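Local coordinates for vacuolar-sorting protein BRO1 (Saccharomyces cerevisiae, PDB 1ZB1), which helps concentrate and sort cargo into the intralumenal vesicles of multivesicular bodies and recruits the deubiquitinase DOA4 to endosomes, here represented by its Bro1 domain, at residues A[123-126]-A[127-131]; A[160-163]-A[164-168]; A[169-172]-A[173-176]; A[179-182]-A[183-187]. All coordinates share one frame; numbering follows the deposited sequence.

Contact 1 of 4, residues A[123-126]-A[127-131]; sequences SCTL and FNIAV
Thr125 and Ile129 meet one turn apart on helix 118-139, an alpha-helix in the helical Bro1 domain. The regular part is backbone bonding of the i to i+4 kind: Phe127 N donates to Ser123 O at 2.9 Å, and the same step is repeated from Asn128 to Cys124, from Ile129 to Thr125 and from Ala130 to Leu126.

Apolar contacts gather round Ile129. The methyl CG2 of Thr125 lies 4.1 Å from Ile129 CD1, and Leu126 CD1 is equally distant from Ile129 CB. Thr125 and Leu126 thus touch different parts of one branched side chain, which packs with them against helix 65-86 at Asn72, Leu73 and Tyr76.

Polar ends are satisfied along the helix or by a loop. Ser123 OG bonds to Ala119 O and Phe120 O, Thr125 OG1 to Glu121 O, and Asn128 OD1 accepts from Lys16 N. With CG1 of Ile129 anti to its carbonyl carbon (chi1 -75°), that methylene is turned back along the helix, 3.3 Å from Thr125 O.

Contact 2 of 4, residues A[160-163]-A[164-168]; sequences EYLS and ENFLN
Asn165 lays its amide over one face of the Tyr161 ring at the C-terminal end of helix 146-165, and this is the tight part of the contact. Amide and ring planes are 22° apart, with ND2 over the ring centre and 3.2 Å above its plane. The same ND2 donates to Tyr161 O at 2.9 Å, in the carbonyl plane and on a lone pair. This bond fixes the amide's rotation, since the acceptor lies only 3° out of the amide plane. Asn165 CB adds a CH-pi contact to the ring, 4.2 Å from its centroid. Close by in sequence, Glu160 O is gripped twice from one face of its plane, by Glu164 N and by Ser163 OG at 2.9 Å.

Beyond the last turn, Phe166 leaves helical geometry but still donates its N to Leu162 O, and its CD1 packs 3.8 Å from Leu162 CD2.

The acidic side is looser. Glu160 and Glu164 run side by side, their OE2 atoms 4.7 Å apart; Arg180 of helix 176-198 makes long, weak ion pairs with both, which probably eases the like charges.

Leu162 and Ser163 face Thr179 of helix 176-198, while Tyr161, Leu162 and Phe166 reach helix 118-139.

Contact 3 of 4, residues A[169-172]-A[173-176]; sequences SPSV and DLQS
Ser169 opens the segment by pressing its CB against Leu174 CB at 3.4 Å, tighter than a usual van der Waals contact. With OG anti to the backbone N (chi1 177°), the hydroxyl is set 3.3 Å from Leu174 CB and turned to the backbone two residues on, where it accepts from Ser171 N at 3.2 Å, with an N-H...O angle of 156°, which defines an ST turn. A water joins the backbones of Ser169 and Leu174, donating to Leu174 O at 2.7 Å and accepting from Ser169 N.

Pro170 turns away from the contact, onto Phe120 and strand 112-115. All this belongs to the connection between helix 146-165 and helix 176-198 of the Bro1 domain, with Gln175 at the N-cap position of the second helix.

Ser171 works with two acceptors. Its O takes Leu174 N at 3.1 Å from above the carbonyl plane, and its OG takes Asp173 N at 3.2 Å. That hydroxyl is also bonded to Asp101 and Lys16, while the buried Asp173 carboxylate is held by Lys16, Tyr239 and Ala102 N.

Val172 closes the segment: its O receives Gln175 N at 3.3 Å, the donor 69° out of the carbonyl plane, and also Asn178 ND2.

Contact 4 of 4, residues A[179-182]-A[183-187]; sequences TRFL and ANICH
Ile185 lies across one face of the Phe181 ring, one helical turn further on. Its CG1 is 3.9 Å above the ring plane and offset toward the rim, and it makes a CH-pi contact, 4.1 Å from the ring centroid and 17° off its normal. Further out, Ile185 CD1 packs 3.9 Å from Phe181 CE1. The torsions bring the partners together: Phe181 has CG anti to its backbone N (chi1 170°), whereas Ile185 CG1, beside its own backbone N, is directed back along the helix over the ring.

Arg180 and Asn184 make the second pair, less intimately: the touch is through the aliphatic Arg180 CG, 4.0 Å from Asn184 ND2. Bends at chi2 and chi3 carry the guanidinium away from Asn184, toward helix 146-165.

The scaffold under both pairs is the alpha-helix 176-198 of the Bro1 domain. Ile185 N donates to Phe181 O at 3.0 Å, Asn184 N to Arg180 O at 2.9 Å and Cys186 N to Leu182 O at 3.1 Å. Phe181 also meets Phe228 of helix 208-230, whereas Leu182 and Ala183 face Phe159 of helix 146-165.

Overall arrangement
Contacts 1 and 4 are buried within continuous helix, combining regular backbone bonding with apolar contacts, and with a CH-pi contact in contact 4. Contacts 2 and 3 are only partly buried, their centres farther from the centre of the chain (about 15 and 17 Å, against 11 and 5 Å), and rely on side-chain-to-backbone bonds where the helix ends and the loop begins. Contacts 2, 3 and 4 run through helix 146-165, its connecting loop and helix 176-198; a hydrogen bond between Ser176 OG and Ser163 O, 2.8 Å apart, joins 2 to 3. Contact 1, on helix 118-139, touches all three through Leu126 on Leu162 and the Phe127 ring on Asp173, Leu174 and Leu182.

Contact 1 of 4, residues A[123-126]-A[127-131]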
ATOM      1  N   SER A 123       0.389   7.913  15.124  1.00 16.24           N
ATOM      2  CA  SER A 123      -0.392   7.588  13.937  1.00 16.68           C
ATOM      3  C   SER A 123       0.091   8.332  12.694  1.00 14.66           C
ATOM      4  O   SER A 123       0.195   7.739  11.612  1.00 14.23           O
ATOM      5  CB  SER A 123      -1.887   7.875  14.182  1.00 18.05           C
ATOM      6  OG  SER A 123      -2.122   9.241  14.470  1.00 33.63           O
ATOM      7  N   CYS A 124       0.392   9.620  12.838  1.00 13.11           N
ATOM      8  CA  CYS A 124       0.853  10.403  11.694  1.00 15.84           C
ATOM      9  C   CYS A 124       2.220   9.913  11.198  1.00 16.15           C
ATOM     10  O   CYS A 124       2.459   9.812   9.992  1.00 15.72           O
ATOM     11  CB  CYS A 124       0.908  11.887  12.055  1.00 16.33           C
ATOM     12  SG  CYS A 124      -0.736  12.663  12.195  1.00 18.60           S
ATOM     13  N   THR A 125       3.111   9.611  12.132  1.00 16.05           N
ATOM     14  CA  THR A 125       4.430   9.107  11.779  1.00 15.40           C
ATOM     15  C   THR A 125       4.307   7.751  11.051  1.00 15.45           C
ATOM     16  O   THR A 125       4.971   7.516  10.040  1.00 13.18           O
ATOM     17  CB  THR A 125       5.304   8.935  13.046  1.00 17.84           C
ATOM     18  OG1 THR A 125       5.611  10.223  13.594  1.00 28.29           O
ATOM     19  CG2 THR A 125       6.598   8.204  12.706  1.00  7.05           C
ATOM     20  N   LEU A 126       3.457   6.862  11.562  1.00 15.73           N
ATOM     21  CA  LEU A 126       3.284   5.545  10.937  1.00 14.90           C
ATOM     22  C   LEU A 126       2.639   5.661   9.554  1.00 14.50           C
ATOM     23  O   LEU A 126       2.909   4.858   8.654  1.00 14.37           O
ATOM     24  CB  LEU A 126       2.462   4.622  11.851  1.00 17.21           C
ATOM     25  CG  LEU A 126       2.111   3.228  11.305  1.00 19.31           C
ATOM     26  CD1 LEU A 126       3.363   2.516  10.787  1.00 17.58           C
ATOM     27  CD2 LEU A 126       1.462   2.419  12.420  1.00 15.37           C
ATOM     28  N   PHE A 127       1.785   6.660   9.378  1.00 15.52           N
ATOM     29  CA  PHE A 127       1.162   6.878   8.077  1.00 14.37           C
ATOM     30  C   PHE A 127       2.285   7.177   7.068  1.00 12.67           C
ATOM     31  O   PHE A 127       2.305   6.650   5.948  1.00 12.90           O
ATOM     32  CB  PHE A 127       0.190   8.064   8.154  1.00 13.22           C
ATOM     33  CG  PHE A 127      -0.530   8.350   6.862  1.00 17.30           C
ATOM     34  CD1 PHE A 127       0.066   9.120   5.869  1.00 15.36           C
ATOM     35  CD2 PHE A 127      -1.811   7.835   6.637  1.00 17.23           C
ATOM     36  CE1 PHE A 127      -0.592   9.380   4.665  1.00 15.71           C
ATOM     37  CE2 PHE A 127      -2.487   8.083   5.436  1.00 17.26           C
ATOM     38  CZ  PHE A 127      -1.881   8.857   4.444  1.00 17.46           C
ATOM     39  N   ASN A 128       3.225   8.027   7.468  1.00 13.61           N
ATOM     40  CA  ASN A 128       4.337   8.368   6.582  1.00 14.27           C
ATOM     41  C   ASN A 128       5.272   7.176   6.358  1.00 14.76           C
ATOM     42  O   ASN A 128       5.815   7.004   5.269  1.00 16.52           O
ATOM     43  CB  ASN A 128       5.096   9.590   7.132  1.00 14.32           C
ATOM     44  CG  ASN A 128       4.374  10.904   6.824  1.00 17.22           C
ATOM     45  OD1 ASN A 128       3.419  10.921   6.045  1.00 16.37           O
ATOM     46  ND2 ASN A 128       4.829  12.003   7.421  1.00 17.42           N
ATOM     47  N   ILE A 129       5.448   6.345   7.384  1.00 16.31           N
ATOM     48  CA  ILE A 129       6.289   5.153   7.261  1.00 14.24           C
ATOM     49  C   ILE A 129       5.701   4.254   6.161  1.00 15.92           C
ATOM     50  O   ILE A 129       6.423   3.737   5.296  1.00 14.89           O
ATOM     51  CB  ILE A 129       6.338   4.382   8.604  1.00 14.11           C
ATOM     52  CG1 ILE A 129       7.246   5.125   9.593  1.00 15.20           C
ATOM     53  CG2 ILE A 129       6.834   2.956   8.385  1.00 13.76           C
ATOM     54  CD1 ILE A 129       7.251   4.538  10.999  1.00 16.64           C
ATOM     55  N   ALA A 130       4.383   4.079   6.193  1.00 14.03           N
ATOM     56  CA  ALA A 130       3.697   3.261   5.187  1.00 15.75           C
ATOM     57  C   ALA A 130       3.903   3.861   3.797  1.00 14.58           C
ATOM     58  O   ALA A 130       4.207   3.147   2.829  1.00 16.16           O
ATOM     59  CB  ALA A 130       2.196   3.178   5.512  1.00 15.72           C
ATOM     60  N   VAL A 131       3.732   5.174   3.688  1.00 14.94           N
ATOM     61  CA  VAL A 131       3.918   5.841   2.399  1.00 14.59           C
ATOM     62  C   VAL A 131       5.364   5.678   1.922  1.00 15.52           C
ATOM     63  O   VAL A 131       5.613   5.404   0.745  1.00 16.91           O
ATOM     64  CB  VAL A 131       3.592   7.356   2.488  1.00 12.11           C
ATOM     65  CG1 VAL A 131       4.018   8.062   1.202  1.00 15.28           C
ATOM     66  CG2 VAL A 131       2.084   7.554   2.705  1.00 12.79           C
TER

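Contact 2 of 4, residues A[160-163]-A[164-168]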
ATOM      1  N   GLU A 160      -2.759  -1.343   7.413  1.00 18.14           N
ATOM      2  CA  GLU A 160      -3.705  -2.251   8.047  1.00 22.21           C
ATOM      3  C   GLU A 160      -3.722  -2.009   9.558  1.00 20.62           C
ATOM      4  O   GLU A 160      -4.789  -1.915  10.166  1.00 19.77           O
ATOM      5  CB  GLU A 160      -3.307  -3.701   7.743  1.00 27.10           C
ATOM      6  CG  GLU A 160      -4.146  -4.748   8.451  1.00 35.77           C
ATOM      7  CD  GLU A 160      -3.787  -6.158   8.017  1.00 41.23           C
ATOM      8  OE1 GLU A 160      -2.634  -6.584   8.253  1.00 46.15           O
ATOM      9  OE2 GLU A 160      -4.660  -6.835   7.433  1.00 45.47           O
ATOM     10  N   TYR A 161      -2.539  -1.908  10.155  1.00 18.48           N
ATOM     11  CA  TYR A 161      -2.416  -1.665  11.595  1.00 18.14           C
ATOM     12  C   TYR A 161      -3.055  -0.330  11.959  1.00 17.57           C
ATOM     13  O   TYR A 161      -3.719  -0.201  12.992  1.00 17.28           O
ATOM     14  CB  TYR A 161      -0.942  -1.652  12.010  1.00 18.09           C
ATOM     15  CG  TYR A 161      -0.721  -1.419  13.492  1.00 20.35           C
ATOM     16  CD1 TYR A 161      -0.653  -2.490  14.383  1.00 19.26           C
ATOM     17  CD2 TYR A 161      -0.587  -0.125  14.003  1.00 19.55           C
ATOM     18  CE1 TYR A 161      -0.453  -2.281  15.746  1.00 21.60           C
ATOM     19  CE2 TYR A 161      -0.392   0.097  15.364  1.00 19.58           C
ATOM     20  CZ  TYR A 161      -0.323  -0.989  16.229  1.00 23.19           C
ATOM     21  OH  TYR A 161      -0.102  -0.785  17.574  1.00 25.92           O
ATOM     22  N   LEU A 162      -2.839   0.670  11.112  1.00 17.31           N
ATOM     23  CA  LEU A 162      -3.416   1.989  11.330  1.00 17.69           C
ATOM     24  C   LEU A 162      -4.956   1.939  11.325  1.00 18.94           C
ATOM     25  O   LEU A 162      -5.611   2.532  12.190  1.00 18.78           O
ATOM     26  CB  LEU A 162      -2.936   2.954  10.238  1.00 17.03           C
ATOM     27  CG  LEU A 162      -1.495   3.478  10.369  1.00 16.94           C
ATOM     28  CD1 LEU A 162      -1.093   4.169   9.074  1.00 16.79           C
ATOM     29  CD2 LEU A 162      -1.389   4.452  11.546  1.00 14.38           C
ATOM     30  N   SER A 163      -5.533   1.237  10.356  1.00 19.88           N
ATOM     31  CA  SER A 163      -6.992   1.173  10.272  1.00 23.47           C
ATOM     32  C   SER A 163      -7.614   0.425  11.441  1.00 24.41           C
ATOM     33  O   SER A 163      -8.721   0.746  11.869  1.00 22.73           O
ATOM     34  CB  SER A 163      -7.438   0.520   8.960  1.00 24.23           C
ATOM     35  OG  SER A 163      -7.159  -0.865   8.963  1.00 32.42           O
ATOM     36  N   GLU A 164      -6.902  -0.566  11.966  1.00 25.35           N
ATOM     37  CA  GLU A 164      -7.428  -1.348  13.081  1.00 27.50           C
ATOM     38  C   GLU A 164      -7.082  -0.812  14.470  1.00 26.94           C
ATOM     39  O   GLU A 164      -7.707  -1.212  15.455  1.00 26.65           O
ATOM     40  CB  GLU A 164      -6.942  -2.798  12.976  1.00 30.32           C
ATOM     41  CG  GLU A 164      -7.213  -3.443  11.631  1.00 35.80           C
ATOM     42  CD  GLU A 164      -6.803  -4.904  11.585  1.00 38.62           C
ATOM     43  OE1 GLU A 164      -5.764  -5.256  12.183  1.00 39.41           O
ATOM     44  OE2 GLU A 164      -7.515  -5.699  10.937  1.00 42.84           O
ATOM     45  N   ASN A 165      -6.115   0.101  14.562  1.00 25.48           N
ATOM     46  CA  ASN A 165      -5.705   0.611  15.871  1.00 25.97           C
ATOM     47  C   ASN A 165      -5.949   2.073  16.246  1.00 26.43           C
ATOM     48  O   ASN A 165      -5.888   2.413  17.423  1.00 26.06           O
ATOM     49  CB  ASN A 165      -4.232   0.265  16.095  1.00 25.89           C
ATOM     50  CG  ASN A 165      -4.023  -1.218  16.318  1.00 30.10           C
ATOM     51  OD1 ASN A 165      -4.166  -1.713  17.441  1.00 31.28           O
ATOM     52  ND2 ASN A 165      -3.709  -1.944  15.247  1.00 25.92           N
ATOM     53  N   PHE A 166      -6.204   2.945  15.277  1.00 26.86           N
ATOM     54  CA  PHE A 166      -6.467   4.348  15.602  1.00 28.87           C
ATOM     55  C   PHE A 166      -7.830   4.713  15.021  1.00 31.28           C
ATOM     56  O   PHE A 166      -7.986   4.816  13.805  1.00 32.25           O
ATOM     57  CB  PHE A 166      -5.362   5.238  15.035  1.00 28.57           C
ATOM     58  CG  PHE A 166      -3.989   4.873  15.524  1.00 27.68           C
ATOM     59  CD1 PHE A 166      -3.191   3.988  14.805  1.00 27.32           C
ATOM     60  CD2 PHE A 166      -3.500   5.397  16.719  1.00 27.75           C
ATOM     61  CE1 PHE A 166      -1.921   3.632  15.267  1.00 27.64           C
ATOM     62  CE2 PHE A 166      -2.234   5.046  17.190  1.00 28.45           C
ATOM     63  CZ  PHE A 166      -1.442   4.161  16.462  1.00 27.39           C
ATOM     64  N   LEU A 167      -8.807   4.935  15.900  1.00 32.90           N
ATOM     65  CA  LEU A 167     -10.181   5.189  15.462  1.00 34.72           C
ATOM     66  C   LEU A 167     -10.816   6.586  15.472  1.00 35.02           C
ATOM     67  O   LEU A 167     -11.804   6.804  14.769  1.00 37.19           O
ATOM     68  CB  LEU A 167     -11.111   4.242  16.226  1.00 37.52           C
ATOM     69  CG  LEU A 167     -10.696   2.765  16.270  1.00 38.66           C
ATOM     70  CD1 LEU A 167     -11.640   2.009  17.192  1.00 38.79           C
ATOM     71  CD2 LEU A 167     -10.709   2.164  14.864  1.00 39.52           C
ATOM     72  N   ASN A 168     -10.294   7.525  16.250  1.00 33.10           N
ATOM     73  CA  ASN A 168     -10.915   8.852  16.289  1.00 32.34           C
ATOM     74  C   ASN A 168      -9.957   9.996  15.950  1.00 30.02           C
ATOM     75  O   ASN A 168      -9.945  11.033  16.621  1.00 28.54           O
ATOM     76  CB  ASN A 168     -11.532   9.089  17.673  1.00 35.61           C
ATOM     77  CG  ASN A 168     -12.637   8.097  18.001  1.00 39.13           C
ATOM     78  OD1 ASN A 168     -13.722   8.142  17.418  1.00 42.50           O
ATOM     79  ND2 ASN A 168     -12.361   7.188  18.931  1.00 42.70           N
TER

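Contact 3 of 4, residues A[169-172]-A[173-176]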
ATOM      1  N   SER A 169      -9.163   9.806  14.902  1.00 25.88           N
ATOM      2  CA  SER A 169      -8.199  10.816  14.488  1.00 22.76           C
ATOM      3  C   SER A 169      -8.877  12.062  13.947  1.00 18.72           C
ATOM      4  O   SER A 169      -9.928  11.981  13.310  1.00 18.40           O
ATOM      5  CB  SER A 169      -7.272  10.255  13.401  1.00 21.92           C
ATOM      6  OG  SER A 169      -6.371  11.249  12.935  1.00 20.86           O
ATOM      7  N   PRO A 170      -8.287  13.242  14.200  1.00 17.21           N
ATOM      8  CA  PRO A 170      -8.885  14.479  13.691  1.00 16.41           C
ATOM      9  C   PRO A 170      -8.609  14.626  12.187  1.00 19.65           C
ATOM     10  O   PRO A 170      -9.261  15.414  11.504  1.00 21.48           O
ATOM     11  CB  PRO A 170      -8.185  15.558  14.510  1.00 16.80           C
ATOM     12  CG  PRO A 170      -6.807  14.967  14.728  1.00 16.52           C
ATOM     13  CD  PRO A 170      -7.140  13.529  15.081  1.00 15.77           C
ATOM     14  N   SER A 171      -7.644  13.860  11.674  1.00 18.75           N
ATOM     15  CA  SER A 171      -7.285  13.928  10.256  1.00 17.14           C
ATOM     16  C   SER A 171      -8.001  12.913   9.370  1.00 18.22           C
ATOM     17  O   SER A 171      -8.112  11.732   9.717  1.00 17.64           O
ATOM     18  CB  SER A 171      -5.770  13.734  10.074  1.00 17.31           C
ATOM     19  OG  SER A 171      -5.454  13.671   8.690  1.00 16.64           O
ATOM     20  N   VAL A 172      -8.452  13.377   8.210  1.00 19.86           N
ATOM     21  CA  VAL A 172      -9.145  12.526   7.250  1.00 21.23           C
ATOM     22  C   VAL A 172      -8.255  11.375   6.780  1.00 20.04           C
ATOM     23  O   VAL A 172      -8.745  10.289   6.457  1.00 18.69           O
ATOM     24  CB  VAL A 172      -9.620  13.349   6.017  1.00 25.21           C
ATOM     25  CG1 VAL A 172      -8.441  14.036   5.345  1.00 26.98           C
ATOM     26  CG2 VAL A 172     -10.333  12.440   5.026  1.00 32.24           C
ATOM     27  N   ASP A 173      -6.945  11.615   6.750  1.00 19.79           N
ATOM     28  CA  ASP A 173      -5.983  10.601   6.322  1.00 18.98           C
ATOM     29  C   ASP A 173      -5.998   9.374   7.222  1.00 20.91           C
ATOM     30  O   ASP A 173      -5.716   8.264   6.771  1.00 19.82           O
ATOM     31  CB  ASP A 173      -4.554  11.162   6.351  1.00 17.26           C
ATOM     32  CG  ASP A 173      -4.341  12.279   5.362  1.00 16.64           C
ATOM     33  OD1 ASP A 173      -3.705  13.293   5.739  1.00 19.98           O
ATOM     34  OD2 ASP A 173      -4.799  12.141   4.209  1.00 18.24           O
ATOM     35  N   LEU A 174      -6.302   9.577   8.501  1.00 19.30           N
ATOM     36  CA  LEU A 174      -6.285   8.469   9.443  1.00 19.72           C
ATOM     37  C   LEU A 174      -7.642   7.868   9.765  1.00 20.08           C
ATOM     38  O   LEU A 174      -7.780   7.109  10.728  1.00 21.72           O
ATOM     39  CB  LEU A 174      -5.566   8.887  10.734  1.00 19.63           C
ATOM     40  CG  LEU A 174      -4.030   8.967  10.645  1.00 23.36           C
ATOM     41  CD1 LEU A 174      -3.441   7.579  10.343  1.00 21.03           C
ATOM     42  CD2 LEU A 174      -3.637   9.948   9.559  1.00 26.71           C
ATOM     43  N   GLN A 175      -8.650   8.206   8.971  1.00 21.81           N
ATOM     44  CA  GLN A 175      -9.966   7.624   9.186  1.00 23.05           C
ATOM     45  C   GLN A 175      -9.810   6.147   8.826  1.00 23.65           C
ATOM     46  O   GLN A 175      -9.219   5.815   7.796  1.00 20.81           O
ATOM     47  CB  GLN A 175     -11.005   8.294   8.284  1.00 25.48           C
ATOM     48  CG  GLN A 175     -11.268   9.737   8.667  1.00 28.89           C
ATOM     49  CD  GLN A 175     -11.434   9.894  10.172  1.00 32.05           C
ATOM     50  OE1 GLN A 175     -10.657  10.594  10.825  1.00 33.61           O
ATOM     51  NE2 GLN A 175     -12.440   9.230  10.731  1.00 29.60           N
ATOM     52  N   SER A 176     -10.335   5.269   9.673  1.00 21.42           N
ATOM     53  CA  SER A 176     -10.216   3.825   9.467  1.00 23.61           C
ATOM     54  C   SER A 176     -10.538   3.317   8.059  1.00 22.42           C
ATOM     55  O   SER A 176      -9.850   2.436   7.542  1.00 20.54           O
ATOM     56  CB  SER A 176     -11.084   3.080  10.492  1.00 25.70           C
ATOM     57  OG  SER A 176     -10.923   1.677  10.358  1.00 30.19           O
TER
HETATM   58  O   HOH W   1      -9.197   7.488  13.018  1.00 25.35           O

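Contact 4 of 4, residues A[179-182]-A[183-187]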
ATOM      1  N   THR A 179      -7.542   4.354   5.576  1.00 20.34           N
ATOM      2  CA  THR A 179      -6.292   3.616   5.710  1.00 20.86           C
ATOM      3  C   THR A 179      -6.516   2.177   5.239  1.00 22.08           C
ATOM      4  O   THR A 179      -5.592   1.514   4.765  1.00 19.93           O
ATOM      5  CB  THR A 179      -5.763   3.637   7.163  1.00 22.38           C
ATOM      6  OG1 THR A 179      -6.843   3.436   8.084  1.00 33.79           O
ATOM      7  CG2 THR A 179      -5.067   4.975   7.445  1.00 14.62           C
ATOM      8  N   ARG A 180      -7.752   1.694   5.353  1.00 21.50           N
ATOM      9  CA  ARG A 180      -8.072   0.344   4.888  1.00 22.75           C
ATOM     10  C   ARG A 180      -7.958   0.346   3.352  1.00 21.21           C
ATOM     11  O   ARG A 180      -7.429  -0.595   2.741  1.00 18.92           O
ATOM     12  CB  ARG A 180      -9.498  -0.033   5.305  1.00 26.27           C
ATOM     13  CG  ARG A 180      -9.957  -1.408   4.840  1.00 30.20           C
ATOM     14  CD  ARG A 180      -9.873  -2.421   5.970  1.00 37.77           C
ATOM     15  NE  ARG A 180      -8.596  -3.123   5.998  1.00 39.67           N
ATOM     16  CZ  ARG A 180      -8.120  -3.771   7.055  1.00 40.98           C
ATOM     17  NH1 ARG A 180      -8.809  -3.805   8.188  1.00 40.27           N
ATOM     18  NH2 ARG A 180      -6.955  -4.398   6.974  1.00 41.49           N
ATOM     19  N   PHE A 181      -8.458   1.415   2.740  1.00 19.31           N
ATOM     20  CA  PHE A 181      -8.408   1.575   1.287  1.00 19.51           C
ATOM     21  C   PHE A 181      -6.943   1.571   0.851  1.00 18.53           C
ATOM     22  O   PHE A 181      -6.562   0.863  -0.080  1.00 17.18           O
ATOM     23  CB  PHE A 181      -9.094   2.896   0.886  1.00 20.02           C
ATOM     24  CG  PHE A 181      -8.894   3.294  -0.554  1.00 23.83           C
ATOM     25  CD1 PHE A 181      -9.354   2.487  -1.594  1.00 24.00           C
ATOM     26  CD2 PHE A 181      -8.247   4.489  -0.871  1.00 25.16           C
ATOM     27  CE1 PHE A 181      -9.174   2.862  -2.927  1.00 25.84           C
ATOM     28  CE2 PHE A 181      -8.060   4.875  -2.201  1.00 28.23           C
ATOM     29  CZ  PHE A 181      -8.525   4.057  -3.232  1.00 26.21           C
ATOM     30  N   LEU A 182      -6.122   2.364   1.530  1.00 17.40           N
ATOM     31  CA  LEU A 182      -4.702   2.425   1.200  1.00 19.52           C
ATOM     32  C   LEU A 182      -4.038   1.047   1.350  1.00 19.80           C
ATOM     33  O   LEU A 182      -3.185   0.663   0.539  1.00 19.55           O
ATOM     34  CB  LEU A 182      -4.011   3.468   2.087  1.00 19.90           C
ATOM     35  CG  LEU A 182      -3.691   4.846   1.485  1.00 26.19           C
ATOM     36  CD1 LEU A 182      -4.543   5.127   0.267  1.00 24.06           C
ATOM     37  CD2 LEU A 182      -3.862   5.921   2.550  1.00 24.07           C
ATOM     38  N   ALA A 183      -4.427   0.305   2.383  1.00 19.34           N
ATOM     39  CA  ALA A 183      -3.869  -1.033   2.601  1.00 20.09           C
ATOM     40  C   ALA A 183      -4.252  -1.957   1.438  1.00 19.92           C
ATOM     41  O   ALA A 183      -3.426  -2.732   0.953  1.00 18.69           O
ATOM     42  CB  ALA A 183      -4.386  -1.613   3.915  1.00 19.69           C
ATOM     43  N   ASN A 184      -5.505  -1.868   0.999  1.00 18.67           N
ATOM     44  CA  ASN A 184      -5.993  -2.694  -0.102  1.00 21.18           C
ATOM     45  C   ASN A 184      -5.306  -2.353  -1.423  1.00 20.64           C
ATOM     46  O   ASN A 184      -5.127  -3.218  -2.279  1.00 20.93           O
ATOM     47  CB  ASN A 184      -7.518  -2.555  -0.239  1.00 22.13           C
ATOM     48  CG  ASN A 184      -8.267  -3.274   0.877  1.00 24.20           C
ATOM     49  OD1 ASN A 184      -7.762  -4.238   1.449  1.00 24.08           O
ATOM     50  ND2 ASN A 184      -9.478  -2.822   1.177  1.00 23.20           N
ATOM     51  N   ILE A 185      -4.918  -1.091  -1.584  1.00 21.97           N
ATOM     52  CA  ILE A 185      -4.215  -0.662  -2.793  1.00 21.03           C
ATOM     53  C   ILE A 185      -2.823  -1.307  -2.809  1.00 19.65           C
ATOM     54  O   ILE A 185      -2.381  -1.836  -3.830  1.00 19.39           O
ATOM     55  CB  ILE A 185      -4.048   0.885  -2.830  1.00 21.20           C
ATOM     56  CG1 ILE A 185      -5.399   1.562  -3.107  1.00 22.02           C
ATOM     57  CG2 ILE A 185      -3.018   1.283  -3.883  1.00 20.99           C
ATOM     58  CD1 ILE A 185      -5.924   1.342  -4.512  1.00 24.63           C
ATOM     59  N   CYS A 186      -2.141  -1.265  -1.667  1.00 19.00           N
ATOM     60  CA  CYS A 186      -0.801  -1.834  -1.551  1.00 18.52           C
ATOM     61  C   CYS A 186      -0.795  -3.353  -1.731  1.00 19.01           C
ATOM     62  O   CYS A 186       0.104  -3.904  -2.379  1.00 18.27           O
ATOM     63  CB  CYS A 186      -0.176  -1.462  -0.203  1.00 17.63           C
ATOM     64  SG  CYS A 186       0.126   0.320   0.011  1.00 20.15           S
ATOM     65  N   HIS A 187      -1.791  -4.027  -1.165  1.00 17.15           N
ATOM     66  CA  HIS A 187      -1.886  -5.476  -1.302  1.00 19.42           C
ATOM     67  C   HIS A 187      -2.112  -5.827  -2.780  1.00 19.19           C
ATOM     68  O   HIS A 187      -1.437  -6.701  -3.339  1.00 20.71           O
ATOM     69  CB  HIS A 187      -3.043  -6.012  -0.449  1.00 20.41           C
ATOM     70  CG  HIS A 187      -3.123  -7.507  -0.404  1.00 21.39           C
ATOM     71  ND1 HIS A 187      -4.113  -8.178   0.282  1.00 21.56           N
ATOM     72  CD2 HIS A 187      -2.339  -8.460  -0.963  1.00 22.56           C
ATOM     73  CE1 HIS A 187      -3.939  -9.480   0.141  1.00 22.73           C
ATOM     74  NE2 HIS A 187      -2.870  -9.678  -0.610  1.00 24.31           N
TER